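Long-range contacts in D-psicose 3-epimerase (Agrobacterium tumefaciens, PDB 2HK0), which catalyses the epimerisation of ketohexoses at C3, interconverting D-fructose and D-psicose with a metal ion playing a pivotal part: residues A[202-207]-A[226-231]; A[212-217]-A[246-251]; A[217-222]-A[252-257]. All blocks are in the same frame, centred on the assembly; numbering follows the deposited sequence.

Interaction 1 of 3, residues A[202-207]-A[226-231]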
ATOM      1  N   LEU A 202      -6.874 -15.578 -13.371  1.00 13.52           N
ATOM      2  CA  LEU A 202      -6.310 -15.146 -12.088  1.00 13.00           C
ATOM      3  C   LEU A 202      -7.413 -14.784 -11.092  1.00 12.90           C
ATOM      4  O   LEU A 202      -8.513 -14.384 -11.477  1.00 11.97           O
ATOM      5  CB  LEU A 202      -5.373 -13.944 -12.291  1.00 12.23           C
ATOM      6  CG  LEU A 202      -4.193 -14.201 -13.236  1.00 13.27           C
ATOM      7  CD1 LEU A 202      -3.328 -12.936 -13.369  1.00 13.30           C
ATOM      8  CD2 LEU A 202      -3.369 -15.380 -12.704  1.00 12.48           C
ATOM      9  N   ASP A 203      -7.086 -14.880  -9.809  1.00 13.01           N
ATOM     10  CA  ASP A 203      -8.052 -14.634  -8.738  1.00 14.13           C
ATOM     11  C   ASP A 203      -7.320 -13.863  -7.620  1.00 14.81           C
ATOM     12  O   ASP A 203      -6.307 -14.339  -7.104  1.00 14.01           O
ATOM     13  CB  ASP A 203      -8.536 -16.006  -8.267  1.00 13.77           C
ATOM     14  CG  ASP A 203      -9.565 -15.936  -7.166  1.00 17.32           C
ATOM     15  OD1 ASP A 203      -9.459 -15.042  -6.299  1.00 17.95           O
ATOM     16  OD2 ASP A 203     -10.459 -16.808  -7.154  1.00 16.04           O
ATOM     17  N   THR A 204      -7.822 -12.682  -7.248  1.00 14.74           N
ATOM     18  CA  THR A 204      -7.144 -11.891  -6.232  1.00 14.72           C
ATOM     19  C   THR A 204      -6.889 -12.619  -4.927  1.00 13.89           C
ATOM     20  O   THR A 204      -5.862 -12.398  -4.301  1.00 15.69           O
ATOM     21  CB  THR A 204      -7.863 -10.557  -5.941  1.00 15.49           C
ATOM     22  OG1 THR A 204      -9.223 -10.799  -5.557  1.00 14.40           O
ATOM     23  CG2 THR A 204      -7.815  -9.675  -7.177  1.00 16.10           C
ATOM     24  N   PHE A 205      -7.795 -13.496  -4.527  1.00 13.92           N
ATOM     25  CA  PHE A 205      -7.609 -14.254  -3.294  1.00 14.81           C
ATOM     26  C   PHE A 205      -6.344 -15.128  -3.364  1.00 15.28           C
ATOM     27  O   PHE A 205      -5.571 -15.209  -2.393  1.00 13.76           O
ATOM     28  CB  PHE A 205      -8.839 -15.141  -3.023  1.00 13.37           C
ATOM     29  CG  PHE A 205      -8.658 -16.120  -1.869  1.00 15.24           C
ATOM     30  CD1 PHE A 205      -8.577 -15.671  -0.551  1.00 13.82           C
ATOM     31  CD2 PHE A 205      -8.567 -17.488  -2.113  1.00 17.60           C
ATOM     32  CE1 PHE A 205      -8.405 -16.578   0.516  1.00 16.36           C
ATOM     33  CE2 PHE A 205      -8.397 -18.410  -1.054  1.00 17.40           C
ATOM     34  CZ  PHE A 205      -8.316 -17.946   0.260  1.00 18.78           C
ATOM     35  N   HIS A 206      -6.132 -15.766  -4.512  1.00 13.47           N
ATOM     36  CA  HIS A 206      -4.995 -16.659  -4.688  1.00 14.89           C
ATOM     37  C   HIS A 206      -3.722 -15.873  -4.957  1.00 14.48           C
ATOM     38  O   HIS A 206      -2.645 -16.225  -4.466  1.00 12.35           O
ATOM     39  CB  HIS A 206      -5.281 -17.641  -5.832  1.00 15.02           C
ATOM     40  CG  HIS A 206      -6.494 -18.491  -5.598  1.00 16.52           C
ATOM     41  ND1 HIS A 206      -6.580 -19.383  -4.555  1.00 17.97           N
ATOM     42  CD2 HIS A 206      -7.675 -18.575  -6.259  1.00 19.35           C
ATOM     43  CE1 HIS A 206      -7.761 -19.981  -4.579  1.00 18.07           C
ATOM     44  NE2 HIS A 206      -8.445 -19.508  -5.602  1.00 19.05           N
HETATM   45  N   MSE A 207      -3.847 -14.812  -5.742  1.00 13.45           N
HETATM   46  CA  MSE A 207      -2.690 -13.971  -6.033  1.00 15.65           C
HETATM   47  C   MSE A 207      -2.138 -13.384  -4.721  1.00 13.84           C
HETATM   48  O   MSE A 207      -0.926 -13.243  -4.554  1.00 12.14           O
HETATM   49  CB  MSE A 207      -3.085 -12.813  -6.955  1.00 16.92           C
HETATM   50  CG  MSE A 207      -3.552 -13.192  -8.328  1.00 22.86           C
HETATM   51 SE   MSE A 207      -4.018 -11.537  -9.292  1.00 38.28          SE
HETATM   52  CE  MSE A 207      -5.856 -11.496  -8.994  1.00 34.28           C
ATOM     53  N   GLY A 226      -7.904 -14.564 -19.645  1.00 16.67           N
ATOM     54  CA  GLY A 226      -9.239 -14.739 -20.193  1.00 18.13           C
ATOM     55  C   GLY A 226     -10.394 -14.597 -19.217  1.00 18.75           C
ATOM     56  O   GLY A 226     -11.535 -14.429 -19.641  1.00 19.38           O
ATOM     57  N   HIS A 227     -10.105 -14.652 -17.918  1.00 19.22           N
ATOM     58  CA  HIS A 227     -11.138 -14.547 -16.884  1.00 18.32           C
ATOM     59  C   HIS A 227     -10.461 -14.048 -15.594  1.00 17.54           C
ATOM     60  O   HIS A 227      -9.264 -14.267 -15.390  1.00 19.53           O
ATOM     61  CB  HIS A 227     -11.782 -15.924 -16.675  1.00 18.32           C
ATOM     62  CG  HIS A 227     -13.174 -15.872 -16.128  1.00 18.58           C
ATOM     63  ND1 HIS A 227     -14.119 -14.971 -16.575  1.00 18.20           N
ATOM     64  CD2 HIS A 227     -13.793 -16.634 -15.192  1.00 19.56           C
ATOM     65  CE1 HIS A 227     -15.259 -15.179 -15.940  1.00 18.28           C
ATOM     66  NE2 HIS A 227     -15.089 -16.184 -15.095  1.00 21.82           N
ATOM     67  N   PHE A 228     -11.219 -13.381 -14.729  1.00 17.05           N
ATOM     68  CA  PHE A 228     -10.660 -12.790 -13.511  1.00 17.00           C
ATOM     69  C   PHE A 228     -11.650 -12.854 -12.346  1.00 18.18           C
ATOM     70  O   PHE A 228     -12.828 -12.517 -12.497  1.00 15.99           O
ATOM     71  CB  PHE A 228     -10.312 -11.321 -13.809  1.00 16.98           C
ATOM     72  CG  PHE A 228      -9.392 -10.664 -12.800  1.00 16.11           C
ATOM     73  CD1 PHE A 228      -8.079 -11.086 -12.650  1.00 15.59           C
ATOM     74  CD2 PHE A 228      -9.823  -9.555 -12.068  1.00 19.15           C
ATOM     75  CE1 PHE A 228      -7.195 -10.413 -11.792  1.00 17.20           C
ATOM     76  CE2 PHE A 228      -8.954  -8.869 -11.202  1.00 15.47           C
ATOM     77  CZ  PHE A 228      -7.640  -9.296 -11.065  1.00 17.60           C
ATOM     78  N   HIS A 229     -11.160 -13.273 -11.185  1.00 16.71           N
ATOM     79  CA  HIS A 229     -11.989 -13.365  -9.986  1.00 15.45           C
ATOM     80  C   HIS A 229     -11.504 -12.362  -8.942  1.00 15.97           C
ATOM     81  O   HIS A 229     -10.291 -12.147  -8.792  1.00 15.65           O
ATOM     82  CB  HIS A 229     -11.914 -14.780  -9.390  1.00 15.72           C
ATOM     83  CG  HIS A 229     -12.878 -15.747 -10.003  1.00 17.67           C
ATOM     84  ND1 HIS A 229     -13.065 -17.021  -9.512  1.00 18.45           N
ATOM     85  CD2 HIS A 229     -13.757 -15.601 -11.020  1.00 17.22           C
ATOM     86  CE1 HIS A 229     -14.026 -17.616 -10.194  1.00 19.40           C
ATOM     87  NE2 HIS A 229     -14.464 -16.774 -11.115  1.00 21.69           N
ATOM     88  N   THR A 230     -12.439 -11.779  -8.195  1.00 14.45           N
ATOM     89  CA  THR A 230     -12.085 -10.802  -7.174  1.00 16.01           C
ATOM     90  C   THR A 230     -12.676 -11.090  -5.795  1.00 15.99           C
ATOM     91  O   THR A 230     -13.731 -11.718  -5.664  1.00 16.23           O
ATOM     92  CB  THR A 230     -12.539  -9.409  -7.567  1.00 13.05           C
ATOM     93  OG1 THR A 230     -13.935  -9.457  -7.882  1.00 14.69           O
ATOM     94  CG2 THR A 230     -11.745  -8.908  -8.777  1.00 15.62           C
ATOM     95  N   GLY A 231     -11.981 -10.589  -4.780  1.00 15.99           N
ATOM     96  CA  GLY A 231     -12.397 -10.749  -3.398  1.00 16.43           C
ATOM     97  C   GLY A 231     -11.272 -10.209  -2.539  1.00 16.88           C
ATOM     98  O   GLY A 231     -10.143 -10.070  -3.019  1.00 17.87           O
TER
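L202 and D203, the last residues of strand 198-203, lie in parallel register with F228 and H229 of strand 225-230, the next strand of the TIM barrel. H229 N donates to L202 O at 2.9 Å; one step on, where the chain turns into a helix, T204 N donates to H229 O at 3.0 Å, although the place of T204 N is less certain. Packing is close at this end. The hydroxyl T204 OG1 donates to G231 O at 2.8 Å, reaching a lone pair in the carbonyl plane. A first torsion of 56° turns that hydroxyl toward the loop and leaves the methyl T204 CG2 for F228 CZ, 3.9 Å away. L202 and F228 share a face of the sheet, with L202 CB 4.0 Å from F228 CD1. The selenium of M207 joins them in an oblique Met-aromatic contact, M207 SE lying 5.4 Å from the F228 ring centroid, while I248 and L252 of helix 245-254 also touch this ring. Toward the partly exposed G226 the pairing slackens: the bond from L202 N to H227 O is weak at 3.4 Å. On the other face, D203 OD2 sits at the edge of the H229 imidazole, in its plane and 3.5 Å from H229 ND1, with carboxylate and ring planes 76° apart. D203 OD1 meanwhile caps the helix by accepting from F205 N. H229 NE2 bonds to E54 and ND1 weakly to E264. With carboxylates of E170 and E264 close to D203 OD2, these four residues together are consistent with a metal site.

Interaction 2 of 3, residues A[212-217]-A[246-251]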
ATOM      1  N   ASP A 212       4.347 -12.213  -6.255  1.00 16.48           N
ATOM      2  CA  ASP A 212       5.303 -11.204  -5.822  1.00 19.79           C
ATOM      3  C   ASP A 212       4.656  -9.813  -5.993  1.00 19.28           C
ATOM      4  O   ASP A 212       4.830  -8.927  -5.151  1.00 19.33           O
ATOM      5  CB  ASP A 212       6.582 -11.288  -6.678  1.00 20.42           C
ATOM      6  CG  ASP A 212       7.573 -10.177  -6.354  1.00 24.92           C
ATOM      7  OD1 ASP A 212       7.834  -9.933  -5.155  1.00 22.74           O
ATOM      8  OD2 ASP A 212       8.104  -9.553  -7.299  1.00 27.17           O
ATOM      9  N   SER A 213       3.905  -9.634  -7.080  1.00 18.69           N
ATOM     10  CA  SER A 213       3.240  -8.358  -7.376  1.00 17.22           C
ATOM     11  C   SER A 213       1.936  -8.570  -8.166  1.00 17.35           C
ATOM     12  O   SER A 213       1.932  -9.280  -9.170  1.00 16.33           O
ATOM     13  CB  SER A 213       4.187  -7.458  -8.186  1.00 18.73           C
ATOM     14  OG  SER A 213       3.475  -6.401  -8.822  1.00 19.54           O
ATOM     15  N   PHE A 214       0.845  -7.942  -7.722  1.00 15.86           N
ATOM     16  CA  PHE A 214      -0.451  -8.086  -8.396  1.00 18.53           C
ATOM     17  C   PHE A 214      -0.373  -7.521  -9.821  1.00 20.36           C
ATOM     18  O   PHE A 214      -0.802  -8.170 -10.787  1.00 18.44           O
ATOM     19  CB  PHE A 214      -1.570  -7.357  -7.625  1.00 16.88           C
ATOM     20  CG  PHE A 214      -1.929  -7.998  -6.313  1.00 18.71           C
ATOM     21  CD1 PHE A 214      -1.261  -7.645  -5.143  1.00 20.93           C
ATOM     22  CD2 PHE A 214      -2.942  -8.949  -6.240  1.00 18.03           C
ATOM     23  CE1 PHE A 214      -1.606  -8.236  -3.915  1.00 20.60           C
ATOM     24  CE2 PHE A 214      -3.287  -9.534  -5.026  1.00 19.74           C
ATOM     25  CZ  PHE A 214      -2.617  -9.177  -3.863  1.00 20.28           C
ATOM     26  N   GLY A 215       0.169  -6.308  -9.941  1.00 18.30           N
ATOM     27  CA  GLY A 215       0.294  -5.696 -11.246  1.00 18.80           C
ATOM     28  C   GLY A 215       1.170  -6.523 -12.169  1.00 19.47           C
ATOM     29  O   GLY A 215       0.843  -6.709 -13.349  1.00 19.00           O
ATOM     30  N   ASP A 216       2.289  -7.017 -11.647  1.00 17.65           N
ATOM     31  CA  ASP A 216       3.198  -7.818 -12.455  1.00 18.96           C
ATOM     32  C   ASP A 216       2.564  -9.121 -12.905  1.00 18.06           C
ATOM     33  O   ASP A 216       2.790  -9.548 -14.032  1.00 15.53           O
ATOM     34  CB  ASP A 216       4.493  -8.140 -11.699  1.00 22.43           C
ATOM     35  CG  ASP A 216       5.498  -6.990 -11.731  1.00 28.92           C
ATOM     36  OD1 ASP A 216       5.253  -5.971 -12.424  1.00 29.47           O
ATOM     37  OD2 ASP A 216       6.551  -7.113 -11.065  1.00 31.25           O
ATOM     38  N   ALA A 217       1.771  -9.747 -12.030  1.00 15.03           N
ATOM     39  CA  ALA A 217       1.137 -11.018 -12.373  1.00 14.72           C
ATOM     40  C   ALA A 217       0.118 -10.808 -13.507  1.00 15.80           C
ATOM     41  O   ALA A 217       0.000 -11.625 -14.436  1.00 15.32           O
ATOM     42  CB  ALA A 217       0.451 -11.613 -11.135  1.00 12.40           C
ATOM     43  N   HIS A 246      -6.460  -0.144  -6.828  1.00 15.18           N
ATOM     44  CA  HIS A 246      -5.994   0.821  -7.809  1.00 15.56           C
ATOM     45  C   HIS A 246      -4.899   0.225  -8.709  1.00 14.37           C
ATOM     46  O   HIS A 246      -4.922   0.393  -9.929  1.00 16.36           O
ATOM     47  CB  HIS A 246      -5.500   2.082  -7.098  1.00 15.14           C
ATOM     48  CG  HIS A 246      -5.000   3.143  -8.035  1.00 19.20           C
ATOM     49  ND1 HIS A 246      -3.660   3.376  -8.242  1.00 16.98           N
ATOM     50  CD2 HIS A 246      -5.660   4.016  -8.832  1.00 19.59           C
ATOM     51  CE1 HIS A 246      -3.514   4.349  -9.125  1.00 19.99           C
ATOM     52  NE2 HIS A 246      -4.711   4.754  -9.500  1.00 18.47           N
ATOM     53  N   GLU A 247      -3.945  -0.472  -8.105  1.00 15.44           N
ATOM     54  CA  GLU A 247      -2.861  -1.116  -8.851  1.00 16.33           C
ATOM     55  C   GLU A 247      -3.441  -2.184  -9.804  1.00 15.87           C
ATOM     56  O   GLU A 247      -3.016  -2.316 -10.962  1.00 13.67           O
ATOM     57  CB  GLU A 247      -1.890  -1.790  -7.873  1.00 18.99           C
ATOM     58  CG  GLU A 247      -0.698  -2.470  -8.550  1.00 21.97           C
ATOM     59  CD  GLU A 247       0.144  -3.282  -7.579  1.00 25.60           C
ATOM     60  OE1 GLU A 247       0.234  -2.881  -6.404  1.00 28.96           O
ATOM     61  OE2 GLU A 247       0.728  -4.311  -7.981  1.00 24.04           O
ATOM     62  N   ILE A 248      -4.414  -2.935  -9.302  1.00 15.14           N
ATOM     63  CA  ILE A 248      -5.066  -3.990 -10.079  1.00 16.36           C
ATOM     64  C   ILE A 248      -5.756  -3.337 -11.279  1.00 15.52           C
ATOM     65  O   ILE A 248      -5.611  -3.780 -12.413  1.00 14.71           O
ATOM     66  CB  ILE A 248      -6.160  -4.716  -9.244  1.00 16.35           C
ATOM     67  CG1 ILE A 248      -5.551  -5.379  -7.998  1.00 21.31           C
ATOM     68  CG2 ILE A 248      -6.913  -5.727 -10.118  1.00 17.43           C
ATOM     69  CD1 ILE A 248      -4.604  -6.454  -8.278  1.00 28.13           C
ATOM     70  N   GLY A 249      -6.523  -2.287 -11.006  1.00 17.41           N
ATOM     71  CA  GLY A 249      -7.237  -1.593 -12.068  1.00 17.48           C
ATOM     72  C   GLY A 249      -6.300  -1.125 -13.168  1.00 18.73           C
ATOM     73  O   GLY A 249      -6.589  -1.302 -14.353  1.00 19.44           O
ATOM     74  N   LEU A 250      -5.179  -0.526 -12.775  1.00 17.90           N
ATOM     75  CA  LEU A 250      -4.190  -0.032 -13.733  1.00 19.84           C
ATOM     76  C   LEU A 250      -3.621  -1.162 -14.590  1.00 19.92           C
ATOM     77  O   LEU A 250      -3.468  -1.012 -15.802  1.00 20.20           O
ATOM     78  CB  LEU A 250      -3.045   0.671 -12.992  1.00 23.07           C
ATOM     79  CG  LEU A 250      -2.967   2.204 -12.933  1.00 29.61           C
ATOM     80  CD1 LEU A 250      -4.301   2.840 -13.225  1.00 29.59           C
ATOM     81  CD2 LEU A 250      -2.456   2.619 -11.557  1.00 30.93           C
ATOM     82  N   ALA A 251      -3.296  -2.288 -13.956  1.00 17.26           N
ATOM     83  CA  ALA A 251      -2.740  -3.420 -14.678  1.00 16.11           C
ATOM     84  C   ALA A 251      -3.758  -3.971 -15.689  1.00 16.93           C
ATOM     85  O   ALA A 251      -3.403  -4.247 -16.837  1.00 15.68           O
ATOM     86  CB  ALA A 251      -2.308  -4.510 -13.699  1.00 13.53           C
TER
HETATM   87  O   HOH W   1       1.766  -5.613  -5.721  1.00 22.60           O
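E247, F214 and G215 carry this join between two neighbouring helices of the outer layer of the TIM barrel, where helix 245-254 meets the first turn of helix 214-221. E247 leaves its backbone with CG anti to N (chi1 -179°) and stays extended, which carries its carboxylate across to that helix start. There E247 OE2 accepts from G215 N at 2.9 Å, met on its anti side and 22° out of the carboxylate plane. S213 OG, the N-cap, takes D216 N, so side chains from both segments serve the amides of the opening turn, and the helix end would probably favour the negative charge of E247. F214 puts its CB against the tip of I248, with 3.2 Å between F214 CB and I248 CD1, a tight fit; its ring runs on to touch M207 and N208 of helix 204-210. G215, lacking a side chain, lets the backbones draw near, and G215 CA rests 3.8 Å from A251 CB. Beyond the contact, D212 makes a salt bridge to R236 of a neighbouring subunit. A water bridges the two helices here, donating to E247 OE2 at 2.8 Å and accepting from F214 N.

Interaction 3 of 3, residues A[217-222]-A[252-257]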
ATOM      1  N   ALA A 217       1.771  -9.747 -12.030  1.00 15.03           N
ATOM      2  CA  ALA A 217       1.137 -11.018 -12.373  1.00 14.72           C
ATOM      3  C   ALA A 217       0.118 -10.808 -13.507  1.00 15.80           C
ATOM      4  O   ALA A 217       0.000 -11.625 -14.436  1.00 15.32           O
ATOM      5  CB  ALA A 217       0.451 -11.613 -11.135  1.00 12.40           C
ATOM      6  N   ILE A 218      -0.599  -9.696 -13.441  1.00 15.50           N
ATOM      7  CA  ILE A 218      -1.613  -9.384 -14.447  1.00 15.77           C
ATOM      8  C   ILE A 218      -0.964  -9.082 -15.787  1.00 17.69           C
ATOM      9  O   ILE A 218      -1.419  -9.544 -16.832  1.00 17.39           O
ATOM     10  CB  ILE A 218      -2.469  -8.197 -13.979  1.00 16.83           C
ATOM     11  CG1 ILE A 218      -3.364  -8.674 -12.832  1.00 17.02           C
ATOM     12  CG2 ILE A 218      -3.293  -7.633 -15.141  1.00 16.16           C
ATOM     13  CD1 ILE A 218      -4.118  -7.568 -12.103  1.00 17.65           C
ATOM     14  N   ARG A 219       0.122  -8.321 -15.755  1.00 16.78           N
ATOM     15  CA  ARG A 219       0.822  -7.995 -16.977  1.00 18.65           C
ATOM     16  C   ARG A 219       1.460  -9.258 -17.556  1.00 19.38           C
ATOM     17  O   ARG A 219       1.546  -9.408 -18.770  1.00 17.33           O
ATOM     18  CB  ARG A 219       1.891  -6.948 -16.695  1.00 21.99           C
ATOM     19  CG  ARG A 219       1.674  -5.669 -17.440  1.00 27.53           C
ATOM     20  CD  ARG A 219       1.557  -4.500 -16.509  1.00 29.07           C
ATOM     21  NE  ARG A 219       2.474  -4.616 -15.385  1.00 29.87           N
ATOM     22  CZ  ARG A 219       2.367  -3.887 -14.285  1.00 27.69           C
ATOM     23  NH1 ARG A 219       1.392  -2.994 -14.191  1.00 24.59           N
ATOM     24  NH2 ARG A 219       3.198  -4.093 -13.271  1.00 26.80           N
ATOM     25  N   THR A 220       1.919 -10.156 -16.681  1.00 18.62           N
ATOM     26  CA  THR A 220       2.528 -11.406 -17.128  1.00 19.36           C
ATOM     27  C   THR A 220       1.475 -12.206 -17.887  1.00 19.44           C
ATOM     28  O   THR A 220       1.750 -12.774 -18.943  1.00 19.21           O
ATOM     29  CB  THR A 220       3.052 -12.227 -15.930  1.00 19.88           C
ATOM     30  OG1 THR A 220       4.212 -11.588 -15.395  1.00 17.38           O
ATOM     31  CG2 THR A 220       3.417 -13.633 -16.351  1.00 19.45           C
ATOM     32  N   ALA A 221       0.260 -12.243 -17.355  1.00 18.27           N
ATOM     33  CA  ALA A 221      -0.826 -12.965 -18.023  1.00 18.07           C
ATOM     34  C   ALA A 221      -1.077 -12.292 -19.362  1.00 19.26           C
ATOM     35  O   ALA A 221      -1.300 -12.955 -20.379  1.00 19.18           O
ATOM     36  CB  ALA A 221      -2.100 -12.924 -17.170  1.00 15.08           C
ATOM     37  N   GLY A 222      -1.057 -10.962 -19.339  1.00 17.63           N
ATOM     38  CA  GLY A 222      -1.242 -10.167 -20.539  1.00 17.77           C
ATOM     39  C   GLY A 222      -2.349 -10.604 -21.481  1.00 20.12           C
ATOM     40  O   GLY A 222      -3.497 -10.774 -21.075  1.00 20.44           O
ATOM     41  N   LEU A 252      -5.014  -4.127 -15.271  1.00 16.53           N
ATOM     42  CA  LEU A 252      -6.046  -4.629 -16.180  1.00 17.53           C
ATOM     43  C   LEU A 252      -6.143  -3.681 -17.388  1.00 18.75           C
ATOM     44  O   LEU A 252      -6.245  -4.130 -18.529  1.00 15.96           O
ATOM     45  CB  LEU A 252      -7.405  -4.747 -15.455  1.00 16.87           C
ATOM     46  CG  LEU A 252      -7.468  -5.826 -14.359  1.00 15.18           C
ATOM     47  CD1 LEU A 252      -8.843  -5.802 -13.693  1.00 17.38           C
ATOM     48  CD2 LEU A 252      -7.199  -7.214 -14.953  1.00 15.75           C
ATOM     49  N   ARG A 253      -6.092  -2.374 -17.142  1.00 20.28           N
ATOM     50  CA  ARG A 253      -6.136  -1.425 -18.250  1.00 25.28           C
ATOM     51  C   ARG A 253      -4.855  -1.503 -19.099  1.00 24.59           C
ATOM     52  O   ARG A 253      -4.920  -1.409 -20.323  1.00 24.81           O
ATOM     53  CB  ARG A 253      -6.360   0.002 -17.740  1.00 27.74           C
ATOM     54  CG  ARG A 253      -7.829   0.447 -17.828  1.00 35.62           C
ATOM     55  CD  ARG A 253      -8.520   0.577 -16.467  1.00 37.89           C
ATOM     56  NE  ARG A 253      -8.027   1.735 -15.721  1.00 39.14           N
ATOM     57  CZ  ARG A 253      -8.172   1.900 -14.410  1.00 40.71           C
ATOM     58  NH1 ARG A 253      -8.801   0.983 -13.684  1.00 39.20           N
ATOM     59  NH2 ARG A 253      -7.670   2.977 -13.820  1.00 41.71           N
ATOM     60  N   ASP A 254      -3.702  -1.699 -18.458  1.00 26.97           N
ATOM     61  CA  ASP A 254      -2.429  -1.821 -19.183  1.00 27.21           C
ATOM     62  C   ASP A 254      -2.538  -2.933 -20.227  1.00 26.36           C
ATOM     63  O   ASP A 254      -2.023  -2.803 -21.337  1.00 23.91           O
ATOM     64  CB  ASP A 254      -1.262  -2.199 -18.259  1.00 32.76           C
ATOM     65  CG  ASP A 254      -0.679  -1.017 -17.495  1.00 38.22           C
ATOM     66  OD1 ASP A 254      -0.876   0.142 -17.927  1.00 39.35           O
ATOM     67  OD2 ASP A 254       0.001  -1.265 -16.459  1.00 40.61           O
ATOM     68  N   ILE A 255      -3.191  -4.039 -19.872  1.00 22.50           N
ATOM     69  CA  ILE A 255      -3.309  -5.140 -20.823  1.00 20.15           C
ATOM     70  C   ILE A 255      -4.581  -5.088 -21.663  1.00 20.21           C
ATOM     71  O   ILE A 255      -4.910  -6.056 -22.366  1.00 19.06           O
ATOM     72  CB  ILE A 255      -3.227  -6.514 -20.110  1.00 18.69           C
ATOM     73  CG1 ILE A 255      -4.440  -6.730 -19.207  1.00 18.29           C
ATOM     74  CG2 ILE A 255      -1.953  -6.587 -19.293  1.00 19.41           C
ATOM     75  CD1 ILE A 255      -4.527  -8.170 -18.649  1.00 14.16           C
ATOM     76  N   ASN A 256      -5.291  -3.965 -21.593  1.00 18.77           N
ATOM     77  CA  ASN A 256      -6.529  -3.798 -22.342  1.00 22.84           C
ATOM     78  C   ASN A 256      -7.536  -4.918 -22.063  1.00 23.42           C
ATOM     79  O   ASN A 256      -8.222  -5.389 -22.981  1.00 21.11           O
ATOM     80  CB  ASN A 256      -6.257  -3.766 -23.854  1.00 26.78           C
ATOM     81  CG  ASN A 256      -5.463  -2.554 -24.279  1.00 33.06           C
ATOM     82  OD1 ASN A 256      -5.756  -1.435 -23.863  1.00 35.08           O
ATOM     83  ND2 ASN A 256      -4.458  -2.767 -25.127  1.00 34.52           N
ATOM     84  N   TYR A 257      -7.635  -5.347 -20.810  1.00 20.65           N
ATOM     85  CA  TYR A 257      -8.574  -6.406 -20.474  1.00 20.32           C
ATOM     86  C   TYR A 257     -10.014  -5.945 -20.714  1.00 21.75           C
ATOM     87  O   TYR A 257     -10.438  -4.906 -20.196  1.00 21.86           O
ATOM     88  CB  TYR A 257      -8.420  -6.809 -19.006  1.00 18.77           C
ATOM     89  CG  TYR A 257      -9.237  -8.014 -18.619  1.00 15.94           C
ATOM     90  CD1 TYR A 257      -8.945  -9.266 -19.147  1.00 16.59           C
ATOM     91  CD2 TYR A 257     -10.287  -7.907 -17.712  1.00 17.00           C
ATOM     92  CE1 TYR A 257      -9.680 -10.389 -18.784  1.00 18.83           C
ATOM     93  CE2 TYR A 257     -11.031  -9.029 -17.332  1.00 15.35           C
ATOM     94  CZ  TYR A 257     -10.717 -10.264 -17.875  1.00 16.84           C
ATOM     95  OH  TYR A 257     -11.424 -11.382 -17.505  1.00 14.38           O
TER
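A first torsion of 67° places CG1 of I255 between its backbone N and carbonyl carbon, and the chain then extends, so that the two ends of this side chain reach different parts of the facing helix. The setting is the outer layer of the TIM barrel, where the C-terminal ends of helices 214-221 and 245-254 pack together. I255 CG2 settles 3.9 Å from R219 CA, while I255 CD1 reaches I218 CG2 at 3.8 Å, the two side chains crossing at about a right angle. This methyl of I218 points into the groove between the helices, and there it also meets L252, with I218 CG2 and L252 CD2 3.9 Å apart. L252 and I255 go on to touch strand 225-230 beneath, at F228 and L225 respectively. Toward the surface the apolar core gives way to charge. The chain of R219, bent at its second and third torsions, passes along D254, with R219 CD 3.6 Å from D254 OD2. R219 NH1 donates to D254 OD2 in a salt bridge of 3.2 Å. The oxygen is met nearly along its C-O axis but lies tilted out of the guanidinium plane, and the planes of guanidinium and carboxylate are 47° apart. R219 NH2 holds D216 of its own helix as well, so the guanidinium is shared by two acids; R219 of another subunit comes close across the assembly. N256, with positive phi, is the C-prime residue of a Schellman motif in which Y257 N donates to L252 O at 2.9 Å. G222 takes positive phi at the end of the other helix, and its carbonyl oxygen, G222 O, lies 3.7 Å from I255 CD1.

Interaction 1 lies in the barrel wall and the first turn of helix 204-210, while interactions 2 and 3 lie outside the wall, in the helical layer. Interactions 2 and 3 both join helix 214-221 to helix 245-254, have centres about 8 Å apart and share A217: one joins the beginning of helix 214-221, the other its end. Their centres lie about 11 and 12 Å from that of interaction 1. Along the chain come 202-207, 212-217, 217-222, 226-231, 246-251 and 252-257, so the contacts interleave. Strand 225-230 meets helix 245-254, and helix 204-210 packs on helix 214-221. The face carrying D203 and H229 turns to the probable metal site, while the outer helices also meet other subunits.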